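Local coordinates for protein MgGH51 (Meripilus giganteus, PDB 6ZPV) that probably hydrolyses terminal alpha-L-arabinofuranosyl units from arabinose-containing glycans, as a fungal alpha-L-arabinofuranosidase of glycoside hydrolase family 51, at residues L272-L275 / Q276-D280; Q311-D314 / Q315-V319. All blocks are in the same frame, centred on the assembly; numbering follows the deposited sequence.

Interaction 1: residues L272-L275 / Q276-D280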
ATOM      1  N   LEU A 272       6.649 -12.045  -4.136  1.00 10.35           N
ATOM      2  CA  LEU A 272       7.903 -11.630  -4.773  1.00 10.40           C
ATOM      3  C   LEU A 272       7.805 -10.195  -5.278  1.00 11.10           C
ATOM      4  O   LEU A 272       8.842  -9.492  -5.282  1.00 12.02           O
ATOM      5  CB  LEU A 272       8.308 -12.586  -5.881  1.00 10.71           C
ATOM      6  CG  LEU A 272       9.706 -12.423  -6.421  1.00 12.13           C
ATOM      7  CD1 LEU A 272      10.788 -12.593  -5.355  1.00 13.35           C
ATOM      8  CD2 LEU A 272       9.962 -13.414  -7.542  1.00 14.68           C
ATOM      9  N   GLU A 273       6.660  -9.750  -5.769  1.00 10.54           N
ATOM     10  CA  GLU A 273       6.523  -8.354  -6.225  1.00 10.43           C
ATOM     11  C   GLU A 273       6.715  -7.387  -5.060  1.00 10.67           C
ATOM     12  O   GLU A 273       7.386  -6.346  -5.202  1.00 11.33           O
ATOM     13  CB  GLU A 273       5.208  -8.130  -6.935  1.00 11.25           C
ATOM     14  CG  GLU A 273       5.041  -8.897  -8.260  1.00 12.08           C
ATOM     15  CD  GLU A 273       4.698 -10.362  -8.170  1.00 11.07           C
ATOM     16  OE1 GLU A 273       4.143 -10.742  -7.101  1.00 11.17           O
ATOM     17  OE2 GLU A 273       4.918 -11.103  -9.134  1.00 11.71           O
ATOM     18  N   TYR A 274       6.155  -7.717  -3.894  1.00 10.39           N
ATOM     19  CA  TYR A 274       6.404  -6.904  -2.686  1.00 10.40           C
ATOM     20  C   TYR A 274       7.913  -6.832  -2.399  1.00 10.23           C
ATOM     21  O   TYR A 274       8.455  -5.741  -2.213  1.00 10.89           O
ATOM     22  CB  TYR A 274       5.629  -7.491  -1.480  1.00 10.31           C
ATOM     23  CG  TYR A 274       4.156  -7.255  -1.405  1.00 10.09           C
ATOM     24  CD1 TYR A 274       3.664  -5.980  -1.161  1.00 10.71           C
ATOM     25  CD2 TYR A 274       3.231  -8.294  -1.466  1.00 10.70           C
ATOM     26  CE1 TYR A 274       2.308  -5.734  -0.955  1.00 10.67           C
ATOM     27  CE2 TYR A 274       1.878  -8.061  -1.300  1.00 10.59           C
ATOM     28  CZ  TYR A 274       1.412  -6.781  -1.049  1.00 10.86           C
ATOM     29  OH  TYR A 274       0.084  -6.506  -0.796  1.00 11.97           O
ATOM     30  N   LEU A 275       8.541  -7.997  -2.305  1.00 10.74           N
ATOM     31  CA  LEU A 275       9.948  -8.027  -1.918  1.00 10.85           C
ATOM     32  C   LEU A 275      10.849  -7.284  -2.907  1.00 11.44           C
ATOM     33  O   LEU A 275      11.763  -6.556  -2.466  1.00 11.98           O
ATOM     34  CB  LEU A 275      10.417  -9.484  -1.757  1.00 11.12           C
ATOM     35  CG  LEU A 275       9.719 -10.274  -0.654  1.00 11.41           C
ATOM     36  CD1 LEU A 275      10.025 -11.750  -0.759  1.00 12.28           C
ATOM     37  CD2 LEU A 275      10.110  -9.739   0.715  1.00 13.01           C
ATOM     38  N   GLN A 276      10.556  -7.398  -4.193  1.00 11.04           N
ATOM     39  CA  GLN A 276      11.345  -6.680  -5.210  1.00 11.10           C
ATOM     40  C   GLN A 276      11.167  -5.166  -5.006  1.00 10.98           C
ATOM     41  O   GLN A 276      12.138  -4.407  -5.175  1.00 11.46           O
ATOM     42  CB  GLN A 276      10.948  -7.114  -6.624  1.00 12.08           C
ATOM     43  CG  GLN A 276      11.861  -6.548  -7.680  1.00 13.68           C
ATOM     44  CD  GLN A 276      13.313  -6.968  -7.481  1.00 14.27           C
ATOM     45  OE1 GLN A 276      13.610  -8.176  -7.594  1.00 16.83           O
ATOM     46  NE2 GLN A 276      14.225  -6.016  -7.278  1.00 15.65           N
ATOM     47  N   PHE A 277       9.962  -4.715  -4.693  1.00 11.16           N
ATOM     48  CA  PHE A 277       9.744  -3.277  -4.447  1.00 11.60           C
ATOM     49  C   PHE A 277      10.560  -2.799  -3.252  1.00 11.15           C
ATOM     50  O   PHE A 277      11.137  -1.698  -3.281  1.00 11.62           O
ATOM     51  CB  PHE A 277       8.255  -3.036  -4.191  1.00 11.58           C
ATOM     52  CG  PHE A 277       7.894  -1.597  -3.946  1.00 11.02           C
ATOM     53  CD1 PHE A 277       8.246  -0.615  -4.867  1.00 11.52           C
ATOM     54  CD2 PHE A 277       7.130  -1.235  -2.858  1.00 12.47           C
ATOM     55  CE1 PHE A 277       7.909   0.709  -4.660  1.00 11.51           C
ATOM     56  CE2 PHE A 277       6.762   0.089  -2.680  1.00 13.36           C
ATOM     57  CZ  PHE A 277       7.100   1.031  -3.587  1.00 12.94           C
ATOM     58  N   PHE A 278      10.669  -3.632  -2.210  1.00 11.12           N
ATOM     59  CA  PHE A 278      11.491  -3.262  -1.047  1.00 11.77           C
ATOM     60  C   PHE A 278      12.971  -3.100  -1.462  1.00 12.36           C
ATOM     61  O   PHE A 278      13.622  -2.090  -1.100  1.00 13.11           O
ATOM     62  CB  PHE A 278      11.334  -4.274   0.088  1.00 12.29           C
ATOM     63  CG  PHE A 278       9.917  -4.583   0.473  1.00 12.09           C
ATOM     64  CD1 PHE A 278       8.867  -3.707   0.214  1.00 12.24           C
ATOM     65  CD2 PHE A 278       9.602  -5.798   1.041  1.00 11.97           C
ATOM     66  CE1 PHE A 278       7.563  -4.053   0.514  1.00 12.13           C
ATOM     67  CE2 PHE A 278       8.291  -6.139   1.340  1.00 11.84           C
ATOM     68  CZ  PHE A 278       7.273  -5.293   1.028  1.00 12.28           C
ATOM     69  N   GLU A 279      13.458  -4.084  -2.219  1.00 12.54           N
ATOM     70  CA  GLU A 279      14.819  -4.012  -2.736  1.00 13.30           C
ATOM     71  C   GLU A 279      14.993  -2.742  -3.566  1.00 13.55           C
ATOM     72  O   GLU A 279      16.029  -2.021  -3.427  1.00 14.78           O
ATOM     73  CB  GLU A 279      15.150  -5.254  -3.591  1.00 14.77           C
ATOM     74  CG  GLU A 279      16.492  -5.226  -4.222  1.00 16.46           C
ATOM     75  CD  GLU A 279      16.809  -6.569  -4.827  1.00 17.75           C
ATOM     76  OE1 GLU A 279      16.911  -6.650  -6.107  1.00 20.97           O
ATOM     77  OE2 GLU A 279      16.873  -7.535  -4.096  1.00 17.37           O
ATOM     78  N   ASP A 280      14.013  -2.392  -4.381  1.00 12.74           N
ATOM     79  CA  ASP A 280      14.100  -1.248  -5.299  1.00 13.71           C
ATOM     80  C   ASP A 280      14.029   0.104  -4.604  1.00 15.05           C
ATOM     81  O   ASP A 280      14.344   1.103  -5.238  1.00 21.23           O
ATOM     82  CB  ASP A 280      13.017  -1.345  -6.377  1.00 12.96           C
ATOM     83  CG  ASP A 280      13.226  -2.499  -7.360  1.00 13.71           C
ATOM     84  OD1 ASP A 280      14.355  -3.049  -7.409  1.00 15.24           O
ATOM     85  OD2 ASP A 280      12.262  -2.794  -8.099  1.00 13.53           O
TER

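Interaction 2: residues Q311-D314 / Q315-V319. With NAG (2-acetamido-2-deoxy-beta-D-glucopyranose), chain D.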
ATOM      1  N   GLN A 311       2.921 -23.404   7.243  1.00 11.30           N
ATOM      2  CA  GLN A 311       2.739 -22.486   6.088  1.00 10.71           C
ATOM      3  C   GLN A 311       3.446 -21.165   6.376  1.00 10.59           C
ATOM      4  O   GLN A 311       4.031 -20.587   5.441  1.00 11.32           O
ATOM      5  CB  GLN A 311       1.260 -22.314   5.808  1.00 11.17           C
ATOM      6  CG  GLN A 311       0.994 -21.435   4.584  1.00 11.36           C
ATOM      7  CD  GLN A 311      -0.408 -21.518   4.094  1.00 11.28           C
ATOM      8  OE1 GLN A 311      -1.342 -21.701   4.928  1.00 11.75           O
ATOM      9  NE2 GLN A 311      -0.662 -21.365   2.798  1.00 11.88           N
ATOM     10  N   ALA A 312       3.412 -20.692   7.632  1.00 10.46           N
ATOM     11  CA  ALA A 312       4.130 -19.462   7.972  1.00 10.47           C
ATOM     12  C   ALA A 312       5.645 -19.649   7.909  1.00 10.72           C
ATOM     13  O   ALA A 312       6.354 -18.741   7.471  1.00 11.19           O
ATOM     14  CB  ALA A 312       3.723 -18.988   9.358  1.00 11.27           C
ATOM     15  N   ILE A 313       6.158 -20.817   8.342  1.00 10.93           N
ATOM     16  CA  ILE A 313       7.583 -21.129   8.134  1.00 11.38           C
ATOM     17  C   ILE A 313       7.944 -21.108   6.651  1.00 11.63           C
ATOM     18  O   ILE A 313       8.974 -20.529   6.260  1.00 12.13           O
ATOM     19  CB  ILE A 313       7.921 -22.462   8.816  1.00 12.25           C
ATOM     20  CG1 ILE A 313       7.851 -22.337  10.332  1.00 13.94           C
ATOM     21  CG2 ILE A 313       9.286 -22.960   8.378  1.00 13.51           C
ATOM     22  CD1 ILE A 313       7.898 -23.636  11.076  1.00 16.64           C
ATOM     23  N   ASP A 314       7.098 -21.728   5.824  1.00 11.04           N
ATOM     24  CA  ASP A 314       7.321 -21.740   4.374  1.00 11.29           C
ATOM     25  C   ASP A 314       7.389 -20.317   3.827  1.00 11.25           C
ATOM     26  O   ASP A 314       8.277 -20.001   3.022  1.00 11.07           O
ATOM     27  CB  ASP A 314       6.198 -22.513   3.682  1.00 11.33           C
ATOM     28  CG  ASP A 314       6.093 -23.992   3.965  1.00 12.69           C
ATOM     29  OD1 ASP A 314       7.063 -24.584   4.478  1.00 13.81           O
ATOM     30  OD2 ASP A 314       4.982 -24.526   3.693  1.00 14.20           O
ATOM     31  N   GLN A 315       6.458 -19.461   4.252  1.00 10.94           N
ATOM     32  CA  GLN A 315       6.439 -18.056   3.812  1.00 11.00           C
ATOM     33  C   GLN A 315       7.758 -17.340   4.116  1.00 10.68           C
ATOM     34  O   GLN A 315       8.309 -16.646   3.281  1.00 11.34           O
ATOM     35  CB  GLN A 315       5.247 -17.376   4.517  1.00 10.99           C
ATOM     36  CG  GLN A 315       5.065 -15.910   4.144  1.00 10.63           C
ATOM     37  CD  GLN A 315       3.898 -15.290   4.879  1.00 10.21           C
ATOM     38  OE1 GLN A 315       2.929 -15.981   5.223  1.00 10.99           O
ATOM     39  NE2 GLN A 315       3.968 -13.951   5.114  1.00 11.12           N
ATOM     40  N   ILE A 316       8.227 -17.531   5.340  1.00 11.17           N
ATOM     41  CA  ILE A 316       9.492 -16.903   5.752  1.00 10.86           C
ATOM     42  C   ILE A 316      10.674 -17.504   4.981  1.00 11.25           C
ATOM     43  O   ILE A 316      11.565 -16.761   4.510  1.00 11.46           O
ATOM     44  CB  ILE A 316       9.665 -16.968   7.271  1.00 11.54           C
ATOM     45  CG1 ILE A 316       8.581 -16.153   7.978  1.00 11.85           C
ATOM     46  CG2 ILE A 316      11.077 -16.522   7.662  1.00 12.54           C
ATOM     47  CD1 ILE A 316       8.433 -16.419   9.461  1.00 13.31           C
ATOM     48  N   ASN A 317      10.676 -18.820   4.783  1.00 10.70           N
ATOM     49  CA  ASN A 317      11.758 -19.433   3.987  1.00 11.78           C
ATOM     50  C   ASN A 317      11.772 -18.901   2.564  1.00 11.01           C
ATOM     51  O   ASN A 317      12.842 -18.747   1.977  1.00 12.22           O
ATOM     52  CB  ASN A 317      11.651 -20.968   4.001  1.00 12.24           C
ATOM     53  CG  ASN A 317      12.265 -21.589   5.245  1.00 14.11           C
ATOM     54  OD1 ASN A 317      13.162 -20.967   5.826  1.00 16.60           O
ATOM     55  ND2 ASN A 317      11.774 -22.793   5.578  1.00 15.75           N
ATOM     56  N   PHE A 318      10.628 -18.619   1.961  1.00 11.17           N
ATOM     57  CA  PHE A 318      10.610 -18.011   0.634  1.00 11.27           C
ATOM     58  C   PHE A 318      11.439 -16.717   0.680  1.00 11.55           C
ATOM     59  O   PHE A 318      12.170 -16.411  -0.290  1.00 12.20           O
ATOM     60  CB  PHE A 318       9.187 -17.732   0.149  1.00 11.53           C
ATOM     61  CG  PHE A 318       9.162 -17.150  -1.243  1.00 11.27           C
ATOM     62  CD1 PHE A 318       9.268 -17.969  -2.348  1.00 11.67           C
ATOM     63  CD2 PHE A 318       9.094 -15.769  -1.458  1.00 12.13           C
ATOM     64  CE1 PHE A 318       9.247 -17.477  -3.629  1.00 11.47           C
ATOM     65  CE2 PHE A 318       9.056 -15.264  -2.758  1.00 12.44           C
ATOM     66  CZ  PHE A 318       9.140 -16.124  -3.836  1.00 12.01           C
ATOM     67  N   VAL A 319      11.280 -15.904   1.709  1.00 10.97           N
ATOM     68  CA  VAL A 319      11.938 -14.587   1.830  1.00 11.50           C
ATOM     69  C   VAL A 319      13.436 -14.753   2.040  1.00 11.82           C
ATOM     70  O   VAL A 319      14.239 -14.066   1.365  1.00 12.63           O
ATOM     71  CB  VAL A 319      11.282 -13.738   2.927  1.00 11.58           C
ATOM     72  CG1 VAL A 319      11.927 -12.368   2.934  1.00 12.29           C
ATOM     73  CG2 VAL A 319       9.776 -13.625   2.760  1.00 11.73           C
TER
HETATM   74  C1  NAG D   1      -0.837 -23.064  -0.525  1.00 14.06           C
HETATM   75  C2  NAG D   1      -1.788 -23.848  -1.411  1.00 14.54           C
HETATM   76  C3  NAG D   1      -2.804 -24.580  -0.525  1.00 14.97           C
HETATM   77  C4  NAG D   1      -2.090 -25.444   0.518  1.00 15.05           C
HETATM   78  C5  NAG D   1      -1.119 -24.559   1.327  1.00 13.94           C
HETATM   79  C6  NAG D   1      -0.280 -25.386   2.348  1.00 15.38           C
HETATM   80  C7  NAG D   1      -2.285 -23.179  -3.705  1.00 26.68           C
HETATM   81  C8  NAG D   1      -3.048 -22.272  -4.603  1.00 22.60           C
HETATM   82  N2  NAG D   1      -2.477 -23.017  -2.388  1.00 15.72           N
HETATM   83  O3  NAG D   1      -3.680 -25.417  -1.337  1.00 18.20           O
HETATM   84  O4  NAG D   1      -3.091 -25.955   1.415  1.00 15.57           O
HETATM   85  O5  NAG D   1      -0.195 -23.988   0.414  1.00 14.58           O
HETATM   86  O6  NAG D   1       0.584 -24.532   3.164  1.00 16.96           O
HETATM   87  O7  NAG D   1      -1.616 -24.053  -4.136  1.00 39.12           O
HETATM   88  O   HOH W   1       9.812 -24.416   4.286  1.00 18.05           O

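Interaction 1: residues L272-L275 / Q276-D280
Four successive i to i+4 backbone bonds join L272-L275 to Q276-E279, among them F278 N to Y274 O at 3.1 Å, and the phi/psi values identify a regular alpha-helix. The F278 side chain carries most of the contact. With CG beside the backbone N (chi1 -51°), its ring folds back over the preceding turn. Y274 O, 3.1 Å above the plane of the F278 ring and over its centre, is also the acceptor of F278 N-H. At the ring's far end CZ meets Y274 CB at 3.7 Å, and along its rim CD2 meets L275 CD2 at 4.0 Å, the leucine side chain crossing it at a slant. Replacing F278 by an alanine would probably strip the cover from Y274 O and leave Y274 CB and the CD2 methyl of L275 without their aromatic partner.

On the polar side, the Q276 chain bends at CG (chi2 59°), carrying its amide along the helix. Q276 NE2 donates to E279 OE1 and to D280 OD1, both at 3.0 Å, each oxygen being met from above its carboxylate plane. Two acceptors on one amide nitrogen restrict its rotation. Both acids have second partners: R205 forms a salt bridge with D280 OD1, and H337 bonds E279 OE2. Near the helix start, E273 OE1 accepts the backbone N-H of G270, while E273 OE2 forms a salt bridge with R254 and accepts from N207 ND2.

Helix 271-281 belongs to the beta-alpha-beta crossover between strands 224-227 and 284-289 of the (beta/alpha)8 (TIM) barrel. The Y274 ring meets F227 with inclined planes; F278 meets F225 likewise and F227 edge-to-face. L272 and L275 pack against F318 and V319 of helix 306-320.

Interaction 2: residues Q311-D314 / Q315-V319
Helix 306-320, the crossover helix between TIM-barrel strands 284-289 and 345-348, is where Q311-D314 meet Q315-F318, and its Q311 also lies against a NAG, probably part of an N-linked glycan. The alpha-helical register is set by four backbone bonds from residue i+4 to i; the shortest is N317 N to I313 O at 2.8 Å.

Direct side-chain contact is sparse. I313 and N317 run side by side in the same direction, bringing I313 CG2 to 3.7 Å from N317 ND2. The same amide nitrogen reaches D314 through a water: N317 ND2 donates to it at 2.9 Å, and the water in turn donates to D314 OD1 at 2.8 Å. The acid (chi1 -66°) and the amide (chi1 -82°) both turn CG beside their own backbone N, and the water bridges side chains three residues apart, about one turn of the helix. On the buried side, I316 CG1 rests at 3.5 Å from A312 O.

Q311 extends away from the helix, CG lying opposite the backbone N (chi1 -177°), and presents an amide face to the sugar. NAG O6 stands above that plane, 3.3 Å from Q311 CD, and on the same side NAG C5 comes within 3.5 Å of Q311 NE2. The amide's polar atoms are engaged by protein: Q243 and N245 accept from NE2, and R241 donates to OE1. The buried Q315 is likewise extended, its NE2 bonding A288 O of strand 284-289.

These three neighbours probably hold the Q311 amide in one orientation, so that NAG packs over an amide face. In contrast, the water between D314 and N317 gives a polar link along the partly exposed side that neither group makes directly to the other.

Interactions 1 and 2 lie on successive helices of the TIM barrel, both flanking strand 284-289 in chain order, with centres about 16 Å apart. They touch through apolar atoms: L275 CD2 approaches V319 CG1 at 3.9 Å, and L272 CD1 approaches F318 CE2 at 4.1 Å. Interaction 2 is the more buried of the two and lies farther from the chain's centre, about 21 Å against 12 Å; interaction 1 mixes buried aromatic residues with a partly exposed polar side. Segment 272-280 pairs a phenyl ring with a carbonyl and an amide with two acids, whereas 311-319 has sparse side-chain contact within the helix, its apolar residues packing on neighbouring elements, plus one bridging water and a glutamine beside a NAG.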